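Local coordinates for protein YciF (Escherichia coli, PDB 2GS4) that is a homodimeric stress protein of the ferritin-like, rubrerythrin-related class that probably binds metal, though its precise role is not established, at residues E21-A32 with F44-I55. Residues are numbered along the deposited sequence; the frame is centred on the assembly and turned at random.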
loop_
_atom_site.group_PDB
_atom_site.type_symbol
_atom_site.label_atom_id
_atom_site.label_comp_id
_atom_site.label_asym_id
_atom_site.label_seq_id
_atom_site.Cartn_x
_atom_site.Cartn_y
_atom_site.Cartn_z
ATOM N N GLU A 21 1.826 -11.341 -2.854
ATOM C CA GLU A 21 1.178 -12.650 -2.828
ATOM C C GLU A 21 2.025 -13.632 -2.021
ATOM O O GLU A 21 1.497 -14.446 -1.257
ATOM C CB GLU A 21 0.982 -13.162 -4.268
ATOM C CG GLU A 21 0.086 -12.264 -5.124
ATOM C CD GLU A 21 -1.386 -12.339 -4.727
ATOM O OE1 GLU A 21 -1.680 -12.652 -3.552
ATOM O OE2 GLU A 21 -2.252 -12.073 -5.590
ATOM N N LYS A 22 3.338 -13.531 -2.198
ATOM C CA LYS A 22 4.314 -14.374 -1.514
ATOM C C LYS A 22 4.134 -14.201 -0.001
ATOM O O LYS A 22 4.021 -15.168 0.749
ATOM C CB LYS A 22 5.726 -13.933 -1.905
ATOM C CG LYS A 22 6.723 -15.050 -2.113
ATOM C CD LYS A 22 6.577 -15.689 -3.483
ATOM C CE LYS A 22 7.484 -16.903 -3.593
ATOM N NZ LYS A 22 7.120 -17.768 -4.743
ATOM N N GLN A 23 4.109 -12.947 0.437
ATOM C CA GLN A 23 3.936 -12.633 1.847
ATOM C C GLN A 23 2.541 -13.054 2.273
ATOM O O GLN A 23 2.354 -13.587 3.370
ATOM C CB GLN A 23 4.099 -11.127 2.089
ATOM C CG GLN A 23 5.409 -10.543 1.596
ATOM C CD GLN A 23 5.501 -9.048 1.854
ATOM O OE1 GLN A 23 5.290 -8.590 2.972
ATOM N NE2 GLN A 23 5.812 -8.285 0.820
ATOM N N LEU A 24 1.553 -12.833 1.409
ATOM C CA LEU A 24 0.196 -13.197 1.778
ATOM C C LEU A 24 0.067 -14.694 2.119
ATOM O O LEU A 24 -0.644 -15.043 3.062
ATOM C CB LEU A 24 -0.790 -12.789 0.678
ATOM C CG LEU A 24 -2.240 -12.532 1.132
ATOM C CD1 LEU A 24 -2.269 -11.635 2.371
ATOM C CD2 LEU A 24 -3.030 -11.886 0.004
ATOM N N THR A 25 0.772 -15.568 1.393
ATOM C CA THR A 25 0.702 -17.016 1.668
ATOM C C THR A 25 0.973 -17.345 3.134
ATOM O O THR A 25 0.217 -18.098 3.754
ATOM C CB THR A 25 1.696 -17.845 0.797
ATOM O OG1 THR A 25 3.036 -17.405 1.034
ATOM C CG2 THR A 25 1.363 -17.710 -0.690
ATOM N N ARG A 26 2.054 -16.795 3.685
ATOM C CA ARG A 26 2.390 -17.023 5.087
ATOM C C ARG A 26 1.294 -16.436 5.983
ATOM O O ARG A 26 0.782 -17.105 6.880
ATOM C CB ARG A 26 3.738 -16.370 5.459
ATOM C CG ARG A 26 5.006 -17.068 4.938
ATOM C CD ARG A 26 5.654 -16.349 3.742
ATOM N NE ARG A 26 6.281 -15.069 4.082
ATOM C CZ ARG A 26 7.035 -14.361 3.240
ATOM N NH1 ARG A 26 7.261 -14.806 2.010
ATOM N NH2 ARG A 26 7.558 -13.202 3.623
ATOM N N ALA A 27 0.929 -15.186 5.725
ATOM C CA ALA A 27 -0.084 -14.510 6.528
ATOM C C ALA A 27 -1.423 -15.240 6.609
ATOM O O ALA A 27 -2.027 -15.322 7.675
ATOM C CB ALA A 27 -0.297 -13.098 6.009
ATOM N N LEU A 28 -1.887 -15.777 5.486
ATOM C CA LEU A 28 -3.168 -16.470 5.472
ATOM C C LEU A 28 -3.166 -17.761 6.298
ATOM O O LEU A 28 -4.179 -18.107 6.905
ATOM C CB LEU A 28 -3.598 -16.745 4.023
ATOM C CG LEU A 28 -3.898 -15.473 3.214
ATOM C CD1 LEU A 28 -4.017 -15.793 1.732
ATOM C CD2 LEU A 28 -5.177 -14.836 3.729
ATOM N N ALA A 29 -2.042 -18.476 6.331
ATOM C CA ALA A 29 -1.974 -19.704 7.119
ATOM C C ALA A 29 -2.080 -19.320 8.591
ATOM O O ALA A 29 -2.725 -20.021 9.377
ATOM C CB ALA A 29 -0.668 -20.429 6.862
ATOM N N LYS A 30 -1.445 -18.209 8.965
ATOM C CA LYS A 30 -1.505 -17.743 10.346
ATOM C C LYS A 30 -2.934 -17.282 10.650
ATOM O O LYS A 30 -3.482 -17.608 11.703
ATOM C CB LYS A 30 -0.532 -16.579 10.599
ATOM C CG LYS A 30 0.971 -16.926 10.679
ATOM C CD LYS A 30 1.751 -15.746 11.310
ATOM C CE LYS A 30 3.273 -15.941 11.306
ATOM N NZ LYS A 30 3.997 -14.907 12.124
ATOM N N LEU A 31 -3.548 -16.534 9.738
ATOM C CA LEU A 31 -4.910 -16.072 9.988
ATOM C C LEU A 31 -5.877 -17.225 10.168
ATOM O O LEU A 31 -6.749 -17.172 11.034
ATOM C CB LEU A 31 -5.413 -15.172 8.859
ATOM C CG LEU A 31 -4.877 -13.746 8.824
ATOM C CD1 LEU A 31 -5.256 -13.132 7.495
ATOM C CD2 LEU A 31 -5.442 -12.931 9.988
ATOM N N ALA A 32 -5.738 -18.266 9.357
ATOM C CA ALA A 32 -6.642 -19.394 9.475
ATOM C C ALA A 32 -6.577 -20.018 10.873
ATOM O O ALA A 32 -7.583 -20.533 11.363
ATOM C CB ALA A 32 -6.329 -20.433 8.403
ATOM N N PHE A 44 -10.088 -18.317 5.161
ATOM C CA PHE A 44 -8.682 -17.929 5.093
ATOM C C PHE A 44 -7.896 -19.068 4.438
ATOM O O PHE A 44 -6.989 -18.832 3.648
ATOM C CB PHE A 44 -8.098 -17.634 6.489
ATOM C CG PHE A 44 -8.523 -16.305 7.071
ATOM C CD1 PHE A 44 -8.405 -15.121 6.337
ATOM C CD2 PHE A 44 -9.000 -16.232 8.381
ATOM C CE1 PHE A 44 -8.768 -13.886 6.905
ATOM C CE2 PHE A 44 -9.360 -15.006 8.948
ATOM C CZ PHE A 44 -9.240 -13.838 8.213
ATOM N N HIS A 45 -8.249 -20.306 4.769
ATOM C CA HIS A 45 -7.562 -21.451 4.183
ATOM C C HIS A 45 -7.885 -21.532 2.698
ATOM O O HIS A 45 -7.016 -21.847 1.883
ATOM C CB HIS A 45 -7.969 -22.751 4.883
ATOM C CG HIS A 45 -7.207 -23.952 4.415
ATOM N ND1 HIS A 45 -5.836 -24.060 4.537
ATOM C CD2 HIS A 45 -7.620 -25.091 3.816
ATOM C CE1 HIS A 45 -5.440 -25.214 4.031
ATOM N NE2 HIS A 45 -6.505 -25.860 3.585
ATOM N N ALA A 46 -9.129 -21.234 2.339
ATOM C CA ALA A 46 -9.519 -21.265 0.940
ATOM C C ALA A 46 -8.736 -20.193 0.182
ATOM O O ALA A 46 -8.245 -20.441 -0.916
ATOM C CB ALA A 46 -11.019 -21.021 0.797
ATOM N N HIS A 47 -8.602 -19.007 0.770
ATOM C CA HIS A 47 -7.878 -17.935 0.089
ATOM C C HIS A 47 -6.386 -18.242 0.003
ATOM O O HIS A 47 -5.708 -17.794 -0.928
ATOM C CB HIS A 47 -8.082 -16.595 0.796
ATOM C CG HIS A 47 -7.672 -15.418 -0.035
ATOM N ND1 HIS A 47 -7.271 -14.222 0.518
ATOM C CD2 HIS A 47 -7.603 -15.256 -1.377
ATOM C CE1 HIS A 47 -6.970 -13.371 -0.451
ATOM N NE2 HIS A 47 -7.163 -13.975 -1.608
ATOM N N LEU A 48 -5.876 -19.004 0.970
ATOM C CA LEU A 48 -4.470 -19.384 0.985
ATOM C C LEU A 48 -4.187 -20.228 -0.256
ATOM O O LEU A 48 -3.145 -20.082 -0.900
ATOM C CB LEU A 48 -4.147 -20.198 2.239
ATOM C CG LEU A 48 -2.829 -20.982 2.199
ATOM C CD1 LEU A 48 -1.704 -20.058 1.774
ATOM C CD2 LEU A 48 -2.537 -21.603 3.559
ATOM N N GLU A 49 -5.117 -21.117 -0.580
ATOM C CA GLU A 49 -4.953 -21.967 -1.750
ATOM C C GLU A 49 -5.088 -21.148 -3.023
ATOM O O GLU A 49 -4.247 -21.241 -3.914
ATOM C CB GLU A 49 -5.972 -23.099 -1.714
ATOM C CG GLU A 49 -5.770 -24.013 -0.525
ATOM C CD GLU A 49 -4.333 -24.478 -0.414
ATOM O OE1 GLU A 49 -3.874 -24.738 0.718
ATOM O OE2 GLU A 49 -3.659 -24.587 -1.464
ATOM N N GLU A 50 -6.130 -20.323 -3.095
ATOM C CA GLU A 50 -6.354 -19.465 -4.253
ATOM C C GLU A 50 -5.144 -18.542 -4.487
ATOM O O GLU A 50 -4.801 -18.260 -5.629
ATOM C CB GLU A 50 -7.661 -18.663 -4.050
ATOM C CG GLU A 50 -7.875 -17.444 -4.949
ATOM C CD GLU A 50 -9.190 -16.721 -4.648
ATOM O OE1 GLU A 50 -9.187 -15.473 -4.561
ATOM O OE2 GLU A 50 -10.233 -17.401 -4.501
ATOM N N THR A 51 -4.488 -18.092 -3.414
ATOM C CA THR A 51 -3.323 -17.216 -3.549
ATOM C C THR A 51 -2.130 -17.951 -4.164
ATOM O O THR A 51 -1.379 -17.361 -4.955
ATOM C CB THR A 51 -2.904 -16.590 -2.183
ATOM O OG1 THR A 51 -3.954 -15.741 -1.695
ATOM C CG2 THR A 51 -1.635 -15.735 -2.348
ATOM N N HIS A 52 -1.938 -19.220 -3.798
ATOM C CA HIS A 52 -0.845 -19.986 -4.380
ATOM C C HIS A 52 -1.161 -20.105 -5.867
ATOM O O HIS A 52 -0.265 -20.049 -6.715
ATOM C CB HIS A 52 -0.730 -21.379 -3.739
ATOM C CG HIS A 52 0.226 -21.435 -2.586
ATOM N ND1 HIS A 52 -0.178 -21.682 -1.289
ATOM C CD2 HIS A 52 1.566 -21.248 -2.531
ATOM C CE1 HIS A 52 0.872 -21.640 -0.488
ATOM N NE2 HIS A 52 1.942 -21.378 -1.216
ATOM N N GLY A 53 -2.447 -20.247 -6.182
ATOM C CA GLY A 53 -2.853 -20.357 -7.569
ATOM C C GLY A 53 -2.610 -19.063 -8.333
ATOM O O GLY A 53 -2.279 -19.087 -9.515
ATOM N N GLN A 54 -2.782 -17.929 -7.656
ATOM C CA GLN A 54 -2.588 -16.629 -8.282
ATOM C C GLN A 54 -1.112 -16.379 -8.560
ATOM O O GLN A 54 -0.763 -15.695 -9.534
ATOM C CB GLN A 54 -3.213 -15.533 -7.395
ATOM C CG GLN A 54 -4.734 -15.693 -7.314
ATOM C CD GLN A 54 -5.404 -14.894 -6.209
ATOM O OE1 GLN A 54 -4.745 -14.362 -5.320
ATOM N NE2 GLN A 54 -6.734 -14.831 -6.253
ATOM N N ILE A 55 -0.234 -16.938 -7.731
ATOM C CA ILE A 55 1.179 -16.761 -7.985
ATOM C C ILE A 55 1.479 -17.538 -9.278
ATOM O O ILE A 55 2.228 -17.064 -10.130
ATOM C CB ILE A 55 2.044 -17.261 -6.805
ATOM C CG1 ILE A 55 1.822 -16.340 -5.597
ATOM C CG2 ILE A 55 3.523 -17.264 -7.193
ATOM C CD1 ILE A 55 2.597 -16.714 -4.344
HETATM O O HOH W 1 -4.350 -13.423 -3.088
#
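A water joins Glu21 to Thr51 across the helix pair: it is hydrogen-bonded to Glu21 OE1 (2.8 Å), Thr51 OG1 (2.7 Å) and Gln54 OE1 (2.5 Å, very short). The Thr51 hydroxyl donates to His47 O (2.8 Å), one turn back, across the carbonyl plane from its own backbone N-H. With OG1 anti to the carbonyl carbon (chi1 -64°), the CG2 methyl presses on Glu21, Leu24 and Thr25, and the whole side chain sits among these and Leu28, a knob in a hole. Leu28 answers from the other helix, sitting among Phe44, His47, Leu48 and Thr51 with CD1 3.4 Å from Thr51 OG1. Leu31 CB lies over one face of the Phe44 ring, 3.7 Å from its centroid, a CH-pi contact, while CD1 reaches over toward CE1. At the outer side, Thr25 CG2 lies over the face of His52, another CH-pi contact. Tyr117 holds the second carboxylate oxygen of Glu21, and Glu143 binds both His47 and Gln54. Two antiparallel helices, their segment axes coming within 8.4 Å at 163°, thus pack into a ferritin-like four-helix bundle, whose interior glutamates and histidine are consistent with a rubrerythrin-type metal site.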